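Local coordinates for envelopment polyprotein (PDB 7A56) that probably drives fusion of the viral envelope with the host-cell membrane, as a class II fusion glycoprotein captured in its postfusion form, at residues Lys248-Asp253 / Cys369-Ala374; Gln312-Thr317 / Ser410-Cys415. All coordinates share one frame; numbering follows the deposited sequence.

Contact 1 (Lys248-Asp253 / Cys369-Ala374); sequences KVYVGD and CPEGMA
At the surface seam between the long β-rich body of the chain and its C-terminal β-module, E371 faces K248 and Y250 of strand 248-251. In the postfusion fold of a class II fusion protein, such a seam probably forms where domain III packs back along the body. E371 sits in the short loop that C369 ties to C366 by a disulfide and that leads into strand 373-381. G372 takes a positive phi, which suits glycine, and its N makes a weak hydrogen bond to C369 O. The glutamate bends at chi2 (-116°), which turns its carboxylate to the strand. There K248 and Y250, two residues apart, reach it from the same face of the strand. The lysine chain crosses that of the glutamate at about a right angle and meets it with its last two atoms: K248 CE lies 3.7 Å from E371 OE1, and K248 NZ stands 3.9 Å from E371 OE1 and 4.0 Å from E371 OE2. The ammonium thus favours neither oxygen, and the salt bridge is long. From the other residue, the phenol comes in with its hydroxyl foremost, Y250 OH ending 3.9 Å from E371 OE1, and the ring plane is turned 67° from the carboxylate. K248, Y250 and E371 all also touch Q312 on the adjacent strand 311-312. Only 88 Å² is buried between the two segments, and no hydrogen bond joins them. C369, P370 and E371 are poorly ordered, so the carboxylate is probably held loosely: a long charge pair without a hydrogen bond, probably a weak, chiefly electrostatic link at the surface of the seam.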
# COMPACT_ATOMS: atom_id res chain seq x y z
N LYS A 248 -19.38 12.11 1.64
CA LYS A 248 -17.97 12.21 1.27
C LYS A 248 -17.10 11.35 2.16
O LYS A 248 -17.38 11.19 3.37
CB LYS A 248 -17.51 13.67 1.32
CG LYS A 248 -18.25 14.52 0.28
CD LYS A 248 -18.35 15.95 0.74
CE LYS A 248 -17.04 16.71 0.56
NZ LYS A 248 -17.18 17.83 -0.45
N VAL A 249 -16.01 10.82 1.58
CA VAL A 249 -15.13 9.84 2.20
C VAL A 249 -13.85 10.55 2.61
O VAL A 249 -13.19 11.19 1.78
CB VAL A 249 -14.84 8.65 1.26
CG1 VAL A 249 -14.04 7.57 2.00
CG2 VAL A 249 -16.14 8.04 0.80
N TYR A 250 -13.48 10.43 3.91
CA TYR A 250 -12.30 10.99 4.54
C TYR A 250 -11.36 9.89 5.00
O TYR A 250 -11.78 8.83 5.48
CB TYR A 250 -12.66 11.85 5.79
CG TYR A 250 -13.53 12.99 5.40
CD1 TYR A 250 -14.89 12.79 5.21
CD2 TYR A 250 -12.99 14.25 5.17
CE1 TYR A 250 -15.70 13.80 4.79
CE2 TYR A 250 -13.83 15.29 4.77
CZ TYR A 250 -15.17 15.04 4.61
OH TYR A 250 -16.01 16.03 4.21
N VAL A 251 -10.09 10.18 4.90
CA VAL A 251 -9.08 9.21 5.27
C VAL A 251 -8.03 9.90 6.11
O VAL A 251 -7.78 11.11 5.97
CB VAL A 251 -8.40 8.58 4.01
CG1 VAL A 251 -9.44 7.73 3.16
CG2 VAL A 251 -7.81 9.69 3.16
N GLY A 252 -7.35 9.11 6.93
CA GLY A 252 -6.28 9.66 7.79
C GLY A 252 -6.21 8.91 9.13
O GLY A 252 -6.55 7.74 9.21
N ASP A 253 -5.78 9.66 10.16
CA ASP A 253 -5.62 9.25 11.58
C ASP A 253 -6.89 8.83 12.29
O ASP A 253 -7.49 9.67 12.97
CB ASP A 253 -5.04 10.44 12.38
CG ASP A 253 -3.54 10.30 12.62
OD1 ASP A 253 -3.06 9.29 12.05
OD2 ASP A 253 -2.89 11.12 13.37
N CYS A 369 -4.93 23.18 3.70
CA CYS A 369 -6.24 22.93 4.26
C CYS A 369 -6.67 21.50 4.02
O CYS A 369 -6.12 20.81 3.16
CB CYS A 369 -7.24 23.90 3.65
SG CYS A 369 -6.83 25.55 4.19
N PRO A 370 -7.65 21.00 4.79
CA PRO A 370 -8.11 19.62 4.54
C PRO A 370 -8.59 19.44 3.11
O PRO A 370 -8.16 18.49 2.43
CB PRO A 370 -9.23 19.43 5.56
CG PRO A 370 -9.04 20.51 6.59
CD PRO A 370 -8.42 21.66 5.86
N GLU A 371 -9.47 20.33 2.63
CA GLU A 371 -9.99 20.21 1.27
C GLU A 371 -9.06 20.84 0.24
O GLU A 371 -9.38 20.80 -0.96
CB GLU A 371 -11.38 20.83 1.16
CG GLU A 371 -12.42 20.22 2.09
CD GLU A 371 -13.55 19.53 1.34
OE1 GLU A 371 -14.37 18.86 2.02
OE2 GLU A 371 -13.62 19.65 0.09
N GLY A 372 -7.95 21.41 0.69
CA GLY A 372 -7.02 22.06 -0.22
C GLY A 372 -7.75 23.14 -0.99
O GLY A 372 -8.50 23.94 -0.42
N MET A 373 -7.55 23.13 -2.29
CA MET A 373 -8.20 24.04 -3.21
C MET A 373 -9.16 23.19 -4.04
O MET A 373 -8.72 22.33 -4.80
CB MET A 373 -7.13 24.71 -4.06
CG MET A 373 -7.63 25.67 -5.10
SD MET A 373 -8.56 27.01 -4.40
CE MET A 373 -7.33 27.99 -3.52
N ALA A 374 -10.46 23.37 -3.86
CA ALA A 374 -11.44 22.53 -4.55
C ALA A 374 -11.88 23.23 -5.83
O ALA A 374 -12.26 24.41 -5.78
CB ALA A 374 -12.65 22.25 -3.64

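Contact 2 (Gln312-Thr317 / Ser410-Cys415); sequences QDNTLT and SIKLNC
K412 reaches out of strand 408-414 of the C-terminal module to the place where strand 311-312 of the body runs out into a turn, and it carries the contact from base to tip. Its CB lies against the amide of N314, 3.6 Å from N314 OD1 as modelled. CG stands anti to the backbone N (chi1 170°) and carries on the direction in which CB already points, out to the Q312 carbonyl. At chi3 (74°) the chain bends, and the last atoms close on that one oxygen: K412 CD lies 4.1 Å from Q312 O, K412 CE comes within 3.5 Å of it, and K412 NZ donates to Q312 O at 2.7 Å, almost in line with the carbonyl bond (168°). Y396 adds a cation-pi partner for the ammonium. Beyond Q312 the chain makes a type I turn from D313 to L316. T315 N to D313 OD1 (3.0 Å) makes an Asx turn, and T315 OG1 adds a second bond to D313 OD1 at 2.6 Å, both from one face of the carboxylate, while K328 bonds to T315 OG1. The carboxylate stays 6.1 Å from the lysine, D313 OD1 to K412 NZ, too far to pair but near enough perhaps to favour its charge. A buried ammonium thus gains a short carbonyl bond and an aromatic face, joining module to body through a backbone oxygen.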
# COMPACT_ATOMS: atom_id res chain seq x y z
N GLN A 312 -10.53 14.81 2.59
CA GLN A 312 -11.50 14.11 1.79
C GLN A 312 -10.71 13.50 0.63
O GLN A 312 -9.78 14.12 0.12
CB GLN A 312 -12.56 15.06 1.27
CG GLN A 312 -13.61 14.31 0.49
CD GLN A 312 -14.30 15.17 -0.53
OE1 GLN A 312 -14.16 16.39 -0.52
NE2 GLN A 312 -15.07 14.54 -1.40
N ASP A 313 -11.03 12.27 0.28
CA ASP A 313 -10.40 11.60 -0.87
C ASP A 313 -11.45 11.56 -1.98
O ASP A 313 -12.37 10.73 -1.98
CB ASP A 313 -9.87 10.22 -0.45
CG ASP A 313 -9.12 9.50 -1.58
OD1 ASP A 313 -9.24 9.91 -2.74
OD2 ASP A 313 -8.42 8.50 -1.33
N ASN A 314 -11.30 12.47 -2.95
CA ASN A 314 -12.23 12.56 -4.07
C ASN A 314 -12.20 11.34 -4.98
O ASN A 314 -13.15 11.17 -5.74
CB ASN A 314 -11.96 13.79 -4.92
CG ASN A 314 -12.60 15.00 -4.34
OD1 ASN A 314 -11.91 15.94 -3.93
ND2 ASN A 314 -13.92 14.97 -4.23
N THR A 315 -11.19 10.48 -4.88
CA THR A 315 -11.21 9.28 -5.71
C THR A 315 -12.16 8.23 -5.17
O THR A 315 -12.50 7.28 -5.88
CB THR A 315 -9.82 8.69 -5.85
OG1 THR A 315 -9.38 8.09 -4.61
CG2 THR A 315 -8.80 9.77 -6.36
N LEU A 316 -12.63 8.38 -3.91
CA LEU A 316 -13.51 7.38 -3.31
C LEU A 316 -14.94 7.88 -3.36
O LEU A 316 -15.22 9.04 -3.06
CB LEU A 316 -13.15 7.11 -1.82
CG LEU A 316 -11.72 6.61 -1.59
CD1 LEU A 316 -11.27 6.61 -0.13
CD2 LEU A 316 -11.52 5.20 -2.15
N THR A 317 -15.86 6.96 -3.66
CA THR A 317 -17.28 7.29 -3.66
C THR A 317 -18.02 6.13 -3.03
O THR A 317 -17.61 4.97 -3.11
CB THR A 317 -17.86 7.53 -5.09
OG1 THR A 317 -17.72 6.33 -5.88
CG2 THR A 317 -17.17 8.68 -5.80
N SER A 410 -15.16 17.42 -10.55
CA SER A 410 -14.51 18.18 -9.48
C SER A 410 -13.17 17.55 -9.15
O SER A 410 -13.03 16.33 -9.17
CB SER A 410 -15.38 18.26 -8.22
OG SER A 410 -15.79 16.99 -7.81
N ILE A 411 -12.20 18.40 -8.80
CA ILE A 411 -10.85 17.95 -8.47
C ILE A 411 -10.37 18.70 -7.24
O ILE A 411 -10.85 19.79 -6.93
CB ILE A 411 -9.83 18.18 -9.61
CG1 ILE A 411 -9.62 19.67 -9.88
CG2 ILE A 411 -10.20 17.38 -10.86
CD1 ILE A 411 -8.77 19.91 -11.13
N LYS A 412 -9.39 18.11 -6.55
CA LYS A 412 -8.76 18.75 -5.41
C LYS A 412 -7.31 19.07 -5.76
O LYS A 412 -6.65 18.27 -6.43
CB LYS A 412 -8.87 17.87 -4.17
CG LYS A 412 -8.05 18.32 -2.99
CD LYS A 412 -8.30 17.43 -1.77
CE LYS A 412 -7.64 16.04 -1.88
NZ LYS A 412 -7.51 15.35 -0.53
N LEU A 413 -6.87 20.26 -5.38
CA LEU A 413 -5.53 20.77 -5.67
C LEU A 413 -4.81 21.16 -4.39
O LEU A 413 -5.42 21.57 -3.39
CB LEU A 413 -5.58 21.99 -6.60
CG LEU A 413 -6.26 21.77 -7.95
CD1 LEU A 413 -6.26 23.10 -8.70
CD2 LEU A 413 -5.63 20.64 -8.76
N ASN A 414 -3.51 21.06 -4.44
CA ASN A 414 -2.66 21.52 -3.35
C ASN A 414 -1.85 22.66 -3.94
O ASN A 414 -0.89 22.43 -4.67
CB ASN A 414 -1.77 20.39 -2.85
CG ASN A 414 -0.69 20.87 -1.90
OD1 ASN A 414 0.51 20.87 -2.22
ND2 ASN A 414 -1.11 21.27 -0.70
N CYS A 415 -2.27 23.92 -3.64
CA CYS A 415 -1.66 25.13 -4.18
C CYS A 415 -0.83 25.84 -3.11
O CYS A 415 -1.27 25.95 -1.96
CB CYS A 415 -2.71 26.12 -4.72
SG CYS A 415 -3.78 25.57 -6.02

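How the contacts relate
Along the chain, 248-253 comes first, then 312-317, then 369-374, and last 410-415. Contact 1 closes a loop of 115 residues and contact 2 one of 92; their segments alternate, so the two loops cross and neither nests in the other. On the body side the first segments are neighbours, V249 O lying 2.9 Å from D313 N in a probable hydrogen bond. On the C-terminal side strands 373-381 and 408-414 run antiparallel, with M373 O 2.8 Å from L413 N. With centres about 7 Å apart, both contacts tie the same two modules, one at the surface, the other buried.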